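Uncharacterized protein (Legionella pneumophila subsp. pneumophila str. Philadelphia 1, PDB 4RD8) is of unknown function but belongs to the DUF5636 family and adopts an all-helical fold. Local coordinates at residues 23-26 with 27-30; 133-136 with 137-140; 144-148 with 149-153. The protein carries 3 engineered substitutions. All coordinates share one frame; numbering follows the deposited sequence.

Contact 1: residues 23-26 with 27-30; sequences QNEP and FIQL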
loop_
_atom_site.group_PDB
_atom_site.type_symbol
_atom_site.label_atom_id
_atom_site.label_comp_id
_atom_site.label_asym_id
_atom_site.label_seq_id
_atom_site.Cartn_x
_atom_site.Cartn_y
_atom_site.Cartn_z
ATOM N N GLN A 23 -23.531 3.041 -2.581
ATOM C CA GLN A 23 -24.360 2.658 -3.721
ATOM C C GLN A 23 -23.529 2.412 -4.971
ATOM O O GLN A 23 -24.076 2.122 -6.044
ATOM C CB GLN A 23 -25.413 3.733 -4.013
ATOM C CG GLN A 23 -26.306 4.093 -2.820
ATOM C CD GLN A 23 -26.971 2.882 -2.173
ATOM O OE1 GLN A 23 -27.286 1.893 -2.843
ATOM N NE2 GLN A 23 -27.193 2.960 -0.863
ATOM N N ASN A 24 -22.215 2.541 -4.825
ATOM C CA ASN A 24 -21.300 2.420 -5.947
ATOM C C ASN A 24 -20.803 0.983 -6.051
ATOM O O ASN A 24 -19.779 0.635 -5.474
ATOM C CB ASN A 24 -20.129 3.393 -5.758
ATOM C CG ASN A 24 -19.280 3.545 -7.003
ATOM O OD1 ASN A 24 -19.006 2.572 -7.700
ATOM N ND2 ASN A 24 -18.846 4.775 -7.282
ATOM N N GLU A 25 -21.532 0.150 -6.787
ATOM C CA GLU A 25 -21.171 -1.263 -6.896
ATOM C C GLU A 25 -19.772 -1.518 -7.480
ATOM O O GLU A 25 -19.056 -2.394 -6.987
ATOM C CB GLU A 25 -22.249 -2.058 -7.644
ATOM C CG GLU A 25 -23.630 -2.024 -6.968
ATOM C CD GLU A 25 -23.668 -2.718 -5.603
ATOM O OE1 GLU A 25 -22.699 -3.419 -5.232
ATOM O OE2 GLU A 25 -24.687 -2.564 -4.892
ATOM N N PRO A 26 -19.375 -0.770 -8.530
ATOM C CA PRO A 26 -18.016 -1.029 -9.023
ATOM C C PRO A 26 -16.946 -0.730 -7.973
ATOM O O PRO A 26 -15.957 -1.465 -7.892
ATOM C CB PRO A 26 -17.895 -0.078 -10.216
ATOM C CG PRO A 26 -19.312 0.022 -10.737
ATOM C CD PRO A 26 -20.146 0.070 -9.473
ATOM N N PHE A 27 -17.145 0.316 -7.175
ATOM C CA PHE A 27 -16.195 0.631 -6.114
ATOM C C PHE A 27 -16.141 -0.495 -5.093
ATOM O O PHE A 27 -15.057 -0.920 -4.681
ATOM C CB PHE A 27 -16.562 1.935 -5.421
ATOM C CG PHE A 27 -15.694 2.254 -4.236
ATOM C CD1 PHE A 27 -14.373 2.653 -4.412
ATOM C CD2 PHE A 27 -16.198 2.171 -2.947
ATOM C CE1 PHE A 27 -13.573 2.968 -3.324
ATOM C CE2 PHE A 27 -15.404 2.468 -1.853
ATOM C CZ PHE A 27 -14.087 2.870 -2.036
ATOM N N ILE A 28 -17.316 -0.968 -4.686
ATOM C CA ILE A 28 -17.414 -2.025 -3.691
ATOM C C ILE A 28 -16.715 -3.274 -4.201
ATOM O O ILE A 28 -16.005 -3.942 -3.453
ATOM C CB ILE A 28 -18.891 -2.348 -3.348
ATOM C CG1 ILE A 28 -19.543 -1.159 -2.639
ATOM C CG2 ILE A 28 -18.987 -3.592 -2.475
ATOM C CD1 ILE A 28 -21.071 -1.249 -2.537
ATOM N N GLN A 29 -16.916 -3.586 -5.480
ATOM C CA GLN A 29 -16.284 -4.755 -6.090
ATOM C C GLN A 29 -14.758 -4.618 -6.080
ATOM O O GLN A 29 -14.051 -5.572 -5.755
ATOM C CB GLN A 29 -16.793 -4.966 -7.516
ATOM C CG GLN A 29 -16.096 -6.099 -8.281
ATOM C CD GLN A 29 -16.352 -7.483 -7.695
ATOM O OE1 GLN A 29 -17.186 -7.656 -6.803
ATOM N NE2 GLN A 29 -15.635 -8.483 -8.209
ATOM N N LEU A 30 -14.261 -3.425 -6.410
ATOM C CA LEU A 30 -12.821 -3.182 -6.421
ATOM C C LEU A 30 -12.224 -3.371 -5.027
ATOM O O LEU A 30 -11.173 -4.002 -4.882
ATOM C CB LEU A 30 -12.511 -1.788 -6.973
ATOM C CG LEU A 30 -12.822 -1.581 -8.467
ATOM C CD1 LEU A 30 -12.596 -0.126 -8.853
ATOM C CD2 LEU A 30 -11.984 -2.497 -9.355
#

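Contact 2: residues 133-136 with 137-140; sequences IQWC and LIIL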
loop_
_atom_site.group_PDB
_atom_site.type_symbol
_atom_site.label_atom_id
_atom_site.label_comp_id
_atom_site.label_asym_id
_atom_site.label_seq_id
_atom_site.Cartn_x
_atom_site.Cartn_y
_atom_site.Cartn_z
ATOM N N ILE A 133 4.018 0.195 0.247
ATOM C CA ILE A 133 4.261 -1.157 -0.253
ATOM C C ILE A 133 2.961 -1.932 -0.523
ATOM O O ILE A 133 2.861 -2.622 -1.542
ATOM C CB ILE A 133 5.218 -1.950 0.667
ATOM C CG1 ILE A 133 6.614 -1.325 0.613
ATOM C CG2 ILE A 133 5.297 -3.401 0.235
ATOM C CD1 ILE A 133 7.596 -1.907 1.614
ATOM N N GLN A 134 1.972 -1.819 0.367
ATOM C CA GLN A 134 0.663 -2.438 0.118
ATOM C C GLN A 134 0.119 -2.010 -1.231
ATOM O O GLN A 134 -0.314 -2.845 -2.030
ATOM C CB GLN A 134 -0.348 -2.077 1.212
ATOM C CG GLN A 134 -0.153 -2.859 2.498
ATOM C CD GLN A 134 -0.861 -2.204 3.669
ATOM O OE1 GLN A 134 -0.888 -0.974 3.776
ATOM N NE2 GLN A 134 -1.439 -3.016 4.546
ATOM N N TRP A 135 0.155 -0.707 -1.482
ATOM C CA TRP A 135 -0.320 -0.190 -2.755
ATOM C C TRP A 135 0.509 -0.678 -3.936
ATOM O O TRP A 135 -0.050 -1.035 -4.972
ATOM C CB TRP A 135 -0.521 1.341 -2.701
ATOM C CG TRP A 135 -1.800 1.598 -1.981
ATOM C CD1 TRP A 135 -1.958 1.907 -0.662
ATOM C CD2 TRP A 135 -3.122 1.442 -2.526
ATOM N NE1 TRP A 135 -3.303 1.994 -0.361
ATOM C CE2 TRP A 135 -4.031 1.705 -1.481
ATOM C CE3 TRP A 135 -3.613 1.116 -3.793
ATOM C CZ2 TRP A 135 -5.419 1.668 -1.678
ATOM C CZ3 TRP A 135 -4.990 1.076 -3.984
ATOM C CH2 TRP A 135 -5.876 1.348 -2.926
ATOM N N CYS A 136 1.831 -0.741 -3.783
ATOM C CA CYS A 136 2.650 -1.311 -4.850
ATOM C C CYS A 136 2.257 -2.759 -5.146
ATOM O O CYS A 136 2.264 -3.164 -6.293
ATOM C CB CYS A 136 4.151 -1.235 -4.536
ATOM S SG CYS A 136 4.798 0.442 -4.539
ATOM N N LEU A 137 1.933 -3.540 -4.115
ATOM C CA LEU A 137 1.552 -4.940 -4.333
ATOM C C LEU A 137 0.236 -5.023 -5.125
ATOM O O LEU A 137 0.106 -5.821 -6.060
ATOM C CB LEU A 137 1.437 -5.691 -2.998
ATOM C CG LEU A 137 2.745 -5.794 -2.197
ATOM C CD1 LEU A 137 2.474 -6.411 -0.828
ATOM C CD2 LEU A 137 3.798 -6.621 -2.952
ATOM N N ILE A 138 -0.728 -4.200 -4.734
ATOM C CA ILE A 138 -2.000 -4.076 -5.444
ATOM C C ILE A 138 -1.797 -3.683 -6.908
ATOM O O ILE A 138 -2.380 -4.299 -7.808
ATOM C CB ILE A 138 -2.897 -3.048 -4.747
ATOM C CG1 ILE A 138 -3.440 -3.649 -3.459
ATOM C CG2 ILE A 138 -4.065 -2.622 -5.640
ATOM C CD1 ILE A 138 -3.813 -2.586 -2.448
ATOM N N ILE A 139 -0.964 -2.673 -7.144
ATOM C CA ILE A 139 -0.684 -2.214 -8.505
ATOM C C ILE A 139 0.031 -3.280 -9.329
ATOM O O ILE A 139 -0.358 -3.541 -10.457
ATOM C CB ILE A 139 0.134 -0.907 -8.503
ATOM C CG1 ILE A 139 -0.676 0.195 -7.822
ATOM C CG2 ILE A 139 0.539 -0.504 -9.928
ATOM C CD1 ILE A 139 0.190 1.303 -7.192
ATOM N N LEU A 140 1.076 -3.891 -8.772
ATOM C CA LEU A 140 1.763 -4.987 -9.461
ATOM C C LEU A 140 0.834 -6.165 -9.758
ATOM O O LEU A 140 0.936 -6.781 -10.815
ATOM C CB LEU A 140 2.980 -5.465 -8.659
ATOM C CG LEU A 140 4.129 -4.455 -8.523
ATOM C CD1 LEU A 140 5.155 -4.963 -7.510
ATOM C CD2 LEU A 140 4.809 -4.220 -9.862
#

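Contact 3: residues 144-148 with 149-153; sequences KDSSF and LENIP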
loop_
_atom_site.group_PDB
_atom_site.type_symbol
_atom_site.label_atom_id
_atom_site.label_comp_id
_atom_site.label_asym_id
_atom_site.label_seq_id
_atom_site.Cartn_x
_atom_site.Cartn_y
_atom_site.Cartn_z
ATOM N N LYS A 144 -0.137 -7.611 -13.538
ATOM C CA LYS A 144 0.026 -9.020 -13.890
ATOM C C LYS A 144 -1.305 -9.592 -14.372
ATOM O O LYS A 144 -1.368 -10.283 -15.384
ATOM C CB LYS A 144 0.528 -9.827 -12.681
ATOM C CG LYS A 144 0.810 -11.303 -12.959
ATOM C CD LYS A 144 2.195 -11.509 -13.562
ATOM C CE LYS A 144 2.461 -12.985 -13.865
ATOM N N ASP A 145 -2.369 -9.265 -13.649
ATOM C CA ASP A 145 -3.673 -9.870 -13.861
ATOM C C ASP A 145 -4.726 -8.776 -13.892
ATOM O O ASP A 145 -5.163 -8.308 -12.842
ATOM C CB ASP A 145 -3.958 -10.835 -12.711
ATOM C CG ASP A 145 -5.334 -11.466 -12.795
ATOM O OD1 ASP A 145 -5.973 -11.395 -13.866
ATOM O OD2 ASP A 145 -5.778 -12.047 -11.780
ATOM N N SER A 146 -5.126 -8.353 -15.089
ATOM C CA SER A 146 -6.063 -7.235 -15.217
ATOM C C SER A 146 -7.406 -7.502 -14.544
ATOM O O SER A 146 -8.047 -6.574 -14.047
ATOM C CB SER A 146 -6.293 -6.882 -16.685
ATOM O OG SER A 146 -6.828 -7.983 -17.394
ATOM N N SER A 147 -7.823 -8.766 -14.534
ATOM C CA SER A 147 -9.108 -9.155 -13.946
ATOM C C SER A 147 -9.189 -8.875 -12.451
ATOM O O SER A 147 -10.277 -8.767 -11.896
ATOM C CB SER A 147 -9.414 -10.630 -14.230
ATOM O OG SER A 147 -8.569 -11.495 -13.492
ATOM N N PHE A 148 -8.033 -8.772 -11.810
ATOM C CA PHE A 148 -7.969 -8.454 -10.391
ATOM C C PHE A 148 -8.745 -7.182 -10.073
ATOM O O PHE A 148 -9.536 -7.146 -9.131
ATOM C CB PHE A 148 -6.510 -8.317 -9.957
ATOM C CG PHE A 148 -6.327 -7.709 -8.594
ATOM C CD1 PHE A 148 -7.002 -8.218 -7.493
ATOM C CD2 PHE A 148 -5.457 -6.647 -8.407
ATOM C CE1 PHE A 148 -6.826 -7.670 -6.243
ATOM C CE2 PHE A 148 -5.268 -6.091 -7.149
ATOM C CZ PHE A 148 -5.956 -6.606 -6.064
ATOM N N LEU A 149 -8.527 -6.135 -10.862
ATOM C CA LEU A 149 -9.255 -4.885 -10.643
ATOM C C LEU A 149 -10.253 -4.629 -11.769
ATOM O O LEU A 149 -10.455 -3.485 -12.186
ATOM C CB LEU A 149 -8.307 -3.700 -10.439
ATOM C CG LEU A 149 -7.394 -3.810 -9.211
ATOM C CD1 LEU A 149 -6.545 -2.543 -9.002
ATOM C CD2 LEU A 149 -8.233 -4.119 -7.953
ATOM N N GLU A 150 -10.864 -5.713 -12.246
ATOM C CA GLU A 150 -11.979 -5.639 -13.185
ATOM C C GLU A 150 -11.594 -4.867 -14.448
ATOM O O GLU A 150 -12.426 -4.199 -15.065
ATOM C CB GLU A 150 -13.208 -5.021 -12.511
ATOM C CG GLU A 150 -13.515 -5.635 -11.138
ATOM C CD GLU A 150 -13.945 -7.084 -11.222
ATOM O OE1 GLU A 150 -14.712 -7.433 -12.147
ATOM O OE2 GLU A 150 -13.522 -7.881 -10.358
ATOM N N ASN A 151 -10.319 -4.981 -14.817
ATOM C CA ASN A 151 -9.787 -4.387 -16.043
ATOM C C ASN A 151 -9.874 -2.863 -16.106
ATOM O O ASN A 151 -9.970 -2.291 -17.201
ATOM C CB ASN A 151 -10.441 -5.004 -17.282
ATOM C CG ASN A 151 -9.553 -4.918 -18.502
ATOM O OD1 ASN A 151 -8.332 -4.792 -18.382
ATOM N ND2 ASN A 151 -10.155 -4.971 -19.680
ATOM N N ILE A 152 -9.850 -2.204 -14.951
ATOM C CA ILE A 152 -9.703 -0.750 -14.945
ATOM C C ILE A 152 -8.288 -0.446 -15.441
ATOM O O ILE A 152 -7.387 -1.277 -15.286
ATOM C CB ILE A 152 -9.953 -0.098 -13.556
ATOM C CG1 ILE A 152 -8.892 -0.512 -12.536
ATOM C CG2 ILE A 152 -11.348 -0.432 -13.047
ATOM C CD1 ILE A 152 -8.929 0.332 -11.261
ATOM N N PRO A 153 -8.094 0.719 -16.072
ATOM C CA PRO A 153 -6.727 1.077 -16.470
ATOM C C PRO A 153 -5.836 1.240 -15.247
ATOM O O PRO A 153 -6.290 1.743 -14.211
ATOM C CB PRO A 153 -6.910 2.436 -17.151
ATOM C CG PRO A 153 -8.314 2.390 -17.690
ATOM C CD PRO A 153 -9.096 1.650 -16.627
#

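Contact 1: residues 23-26 with 27-30
Asn24 caps the first turn of helix 25-38 through its side chain: Phe27 N donates to Asn24 OD1 at 3.0 Å, with an N-H...O angle of 157°. The donor stands well above the carbonyl plane, not on a lone pair. Asn24 has CG anti to its own backbone N (chi1 -168°), a torsion that brings OD1 to the N-H of Phe27 in the first turn. Its other end is tied too, since ND2 donates to Glu20 OE1 in the preceding residues.

The backbone then takes up the regular i to i+4 pattern. Ile28 N bonds to Asn24 O at 3.0 Å, Gln29 N to Glu25 O at 2.9 Å and Leu30 N to Pro26 O at 3.0 Å. Pro26 sits in the first turn, where a backbone N-H has no i-4 carbonyl within the helix to bond, so its missing N-H costs nothing.

The remaining touches set oxygens against carbons. The Asn24 amide lies against the base of the Phe27 side chain, with OD1 3.4 Å from Phe27 CB, and the amide and phenyl planes are 65° apart. Glu25 bends in mid-chain and runs alongside Ile28, which brings Glu25 OE1 to 3.8 Å from Ile28 CD1. Farther along the helix, Leu30 CG comes 3.2 Å from Pro26 O. Phe27 and Ile28 are buried, and Lys164 lies against both Asn24 and Phe27.

An asparagine N-cap whose side chain accepts from the N-H three residues on, here that of Phe27 at N3, is typical of helix N-termini and marks the start of helix 25-38.

Contact 2: residues 133-136 with 137-140
Leu137 N and Ile133 O open the series of backbone bonds that joins the two halves of this stretch, at 2.9 Å. Ile138 N to Gln134 O follows, the straighter of the two at 168°, then Ile139 N to Trp135 O and finally Leu140 N to Cys136 O at 2.8 Å. The Gln134 amide finds its partners outside the two segments: OE1 bonds to His131 ND1, while NE2 donates to the carbonyls of Ile184 and Ser192. Both ends of this buried amide are therefore paired, and the three partners together fix its rotation.

These bonds belong to the middle of helix 130-144, a central helix of this all-helical fold whose side chains face neighbours on several flanks. Among the side chains, Trp135 and Ile138 make the clearest contact. They run side by side in the same direction, and Ile138 CD1 sits over one face of the indole as a CH-pi contact, 4.0 Å from the centroid of the six-membered ring and 14° off its normal. Ile138 CG1 lies anti to its carbonyl carbon, and this chi1 of -74° with an extended chi2 sets CD1 over the six-membered ring; CD1 comes within 3.9 Å of Trp135 CE3. Tyr162 meets the same indole edge-to-face.

Further round the helix, the Ile133 CG2 methyl approaches Leu137 CG at 4.3 Å, a looser apolar touch. Ile139 CD1 comes 3.2 Å from Trp135 O. Leu137 and Leu140 pack on helix 41-61, where both touch Gln47, whereas Cys136 and Ile139 turn to helix 69-85.

Contact 3: residues 144-148 with 149-153
Phe148 carries its neighbour Leu149 over one face of its ring: Leu149 CD2 lies 3.7 Å from the ring centroid, 15° off the normal, a CH-pi contact. Phe148 holds its ring anti to the backbone N (chi1 168°), while Leu149 places CG on the opposite side from its own carbonyl carbon (chi1 -62°), and the two side chains run alongside each other in the same direction. Leu149 CG also comes within 3.5 Å of Phe148 CD2, so the leucine branch point meets the ring near its rim.

The backbone is wound tightly beneath them. Ser146 O is the shared acceptor, taking Asn151 N at 2.9 Å and, more weakly, Leu149 N. Glu150 N donates to Ser147 O at 3.1 Å, approaching far above the carbonyl plane. With Glu150 at positive phi, these 6→1 and 5→2 bonds make a Schellman motif after the helical turn at 146-148. A type I' turn from Leu149 to Ile152 overlaps it, with Glu150 and Asn151 both at positive phi, and is closed by Ile152 N to Leu149 O. Asp145, the first residue to leave helical geometry after helix 130-144, receives Ser147 OG at OD1, 2.6 Å away on the syn side. Asn151 OD1 lies 3.4 Å from Ser146 CB.

Glu150 bends at chi2, and its OE2 forms a salt bridge with Lys33, whose NZ also donates to Ser147 O. Residues 144-153 lie in the loop joining helices 130-144 and 157-162: Phe148 packs on Ile138 and on Ile34 of helix 25-38, while Leu149 touches Leu30 and Ile34 of helix 25-38 and Ile157 and Ile161 of helix 157-162.

In the fold
Contact 2 lies wholly buried, its centre about 5 Å from the centre of the chain, whereas contacts 1 and 3 are partly buried, with centres about 19 and 17 Å from that point. Contacts 2 and 3 follow one another along helix 130-144 and the loop after it, and they touch. Contact 1, at the start of helix 25-38, joins contact 3 through a probable hydrogen bond from Gln29 NE2 to Glu150 OE2 and through Leu30 packing on Leu149 and Glu150. Contacts 2 and 3 each hold a buried CH-pi pair of an aromatic ring and an aliphatic side chain; contacts 1 and 3 add the capping or turn bonds of a helix start and a loop.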